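Local coordinates for protein ornithine cyclodeaminase (Methanococcus maripaludis S2, PDB 3C2Q) that converts ornithine to proline with release of ammonia, using NAD(+) as cofactor, at residues E113-I116 / K117-A120. Sequence-based numbering, arbitrary orientation.
Sequences EAII and KRIA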
ATOM      1  N   GLU B 113       8.802 -18.883  -0.310  1.00 19.37           N
ATOM      2  CA  GLU B 113       9.893 -19.875  -0.264  1.00 20.89           C
ATOM      3  C   GLU B 113      10.334 -20.349  -1.641  1.00 20.17           C
ATOM      4  O   GLU B 113      11.522 -20.509  -1.870  1.00 20.93           O
ATOM      5  CB  GLU B 113       9.473 -21.097   0.527  1.00 22.62           C
ATOM      6  CG  GLU B 113       9.929 -21.090   1.937  1.00 26.31           C
ATOM      7  CD  GLU B 113       9.676 -22.449   2.621  1.00 28.61           C
ATOM      8  OE1 GLU B 113       8.575 -23.009   2.475  1.00 28.80           O
ATOM      9  OE2 GLU B 113      10.597 -22.937   3.295  1.00 35.12           O
ATOM     10  N   ALA B 114       9.371 -20.587  -2.528  1.00 19.48           N
ATOM     11  CA  ALA B 114       9.618 -20.977  -3.923  1.00 20.20           C
ATOM     12  C   ALA B 114      10.494 -19.962  -4.662  1.00 19.32           C
ATOM     13  O   ALA B 114      11.464 -20.318  -5.325  1.00 17.21           O
ATOM     14  CB  ALA B 114       8.291 -21.146  -4.673  1.00 19.27           C
ATOM     15  N   ILE B 115      10.128 -18.689  -4.573  1.00 19.36           N
ATOM     16  CA  ILE B 115      10.882 -17.673  -5.313  1.00 19.72           C
ATOM     17  C   ILE B 115      12.263 -17.409  -4.703  1.00 19.17           C
ATOM     18  O   ILE B 115      13.267 -17.164  -5.428  1.00 19.48           O
ATOM     19  CB  ILE B 115      10.053 -16.389  -5.578  1.00 21.33           C
ATOM     20  CG1 ILE B 115      10.581 -15.683  -6.848  1.00 23.77           C
ATOM     21  CG2 ILE B 115      10.160 -15.411  -4.429  1.00 21.97           C
ATOM     22  CD1 ILE B 115      10.427 -16.479  -8.159  1.00 29.60           C
ATOM     23  N   ILE B 116      12.350 -17.514  -3.382  1.00 17.93           N
ATOM     24  CA  ILE B 116      13.665 -17.398  -2.715  1.00 18.77           C
ATOM     25  C   ILE B 116      14.608 -18.526  -3.180  1.00 19.84           C
ATOM     26  O   ILE B 116      15.781 -18.295  -3.472  1.00 19.24           O
ATOM     27  CB  ILE B 116      13.525 -17.397  -1.180  1.00 18.65           C
ATOM     28  CG1 ILE B 116      12.872 -16.064  -0.722  1.00 17.93           C
ATOM     29  CG2 ILE B 116      14.886 -17.537  -0.485  1.00 18.71           C
ATOM     30  CD1 ILE B 116      12.378 -16.103   0.702  1.00 20.60           C
ATOM     31  N   LYS B 117      14.081 -19.744  -3.233  1.00 20.03           N
ATOM     32  CA  LYS B 117      14.863 -20.900  -3.728  1.00 22.89           C
ATOM     33  C   LYS B 117      15.369 -20.669  -5.154  1.00 22.37           C
ATOM     34  O   LYS B 117      16.572 -20.834  -5.438  1.00 22.84           O
ATOM     35  CB  LYS B 117      13.995 -22.166  -3.632  1.00 22.41           C
ATOM     36  CG  LYS B 117      14.652 -23.438  -4.173  1.00 27.39           C
ATOM     37  CD  LYS B 117      13.848 -24.679  -3.819  1.00 26.76           C
ATOM     38  CE  LYS B 117      14.430 -25.877  -4.623  1.00 35.69           C
ATOM     39  NZ  LYS B 117      14.328 -27.140  -3.856  1.00 39.41           N
ATOM     40  N   ARG B 118      14.457 -20.254  -6.037  1.00 22.22           N
ATOM     41  CA  ARG B 118      14.784 -19.940  -7.434  1.00 23.06           C
ATOM     42  C   ARG B 118      15.822 -18.834  -7.612  1.00 22.55           C
ATOM     43  O   ARG B 118      16.732 -18.959  -8.459  1.00 21.16           O
ATOM     44  CB  ARG B 118      13.538 -19.542  -8.194  1.00 22.86           C
ATOM     45  CG  ARG B 118      12.991 -20.614  -9.086  1.00 32.97           C
ATOM     46  CD  ARG B 118      11.693 -21.220  -8.610  1.00 37.08           C
ATOM     47  NE  ARG B 118      10.471 -20.580  -9.111  1.00 41.55           N
ATOM     48  CZ  ARG B 118      10.355 -19.751 -10.157  1.00 43.90           C
ATOM     49  NH1 ARG B 118      11.403 -19.414 -10.881  1.00 44.18           N
ATOM     50  NH2 ARG B 118       9.157 -19.249 -10.474  1.00 41.86           N
ATOM     51  N   ILE B 119      15.664 -17.730  -6.872  1.00 21.49           N
ATOM     52  CA  ILE B 119      16.653 -16.625  -6.892  1.00 21.14           C
ATOM     53  C   ILE B 119      18.015 -17.096  -6.401  1.00 22.10           C
ATOM     54  O   ILE B 119      19.055 -16.744  -6.998  1.00 21.65           O
ATOM     55  CB  ILE B 119      16.180 -15.377  -6.055  1.00 20.80           C
ATOM     56  CG1 ILE B 119      14.976 -14.696  -6.737  1.00 20.60           C
ATOM     57  CG2 ILE B 119      17.326 -14.400  -5.804  1.00 18.57           C
ATOM     58  CD1 ILE B 119      14.149 -13.846  -5.761  1.00 19.46           C
ATOM     59  N   ALA B 120      18.020 -17.879  -5.326  1.00 21.74           N
ATOM     60  CA  ALA B 120      19.292 -18.372  -4.774  1.00 22.81           C
ATOM     61  C   ALA B 120      20.023 -19.314  -5.780  1.00 23.16           C
ATOM     62  O   ALA B 120      21.236 -19.221  -5.945  1.00 22.26           O
ATOM     63  CB  ALA B 120      19.056 -19.089  -3.453  1.00 23.39           C
TER
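The I115 carbonyl oxygen accepts the backbone N-H of I119, its N lying 2.9 Å from I115 O with an N-H...O angle of 167°. The side chain of I119 also lies against this oxygen: CG1, placed beside its own backbone N and anti to the carbonyl carbon (chi1 -68°), comes to 3.3 Å from I115 O, and CD1 also lies against it. Three like bonds continue the pattern, from K117 N to E113 O, from R118 N to A114 O and from A120 N to I116 O.

Outside the backbone, R118 makes the closest side-chain meeting with I115. Kinked at chi2 and again at chi3, R118 folds back toward the preceding turn, its CD 3.4 Å from A114 O. The guanidinium thereby presents one face to I115, whose CD1 sits 3.8 Å above the R118 plane, over its centre. CG1 of I115, anti to the backbone N (chi1 -153°), carries that methyl there and also brushes CD1 of I119 at 4.2 Å. R118 NE is hydrogen-bonded to the backbone oxygen of T193 of the second subunit, so the guanidinium is held between its own helix and a neighbour. An alanine here, having no NE, is likely to leave T193 O of that subunit without its donor and to open a gap beside I115 CD1.

I115 and I119 both touch V323 of strand 321-324, while I116 and A120 pack on F330 and L334 of helix 327-342; I116 also meets V329 of the second subunit. The contact is thus two regular alpha-helical turns with i to i+4 bonding, near the start of helix 112-133, which leads into the first strand, 138-142, of the parallel sheet of the Rossmann-fold domain.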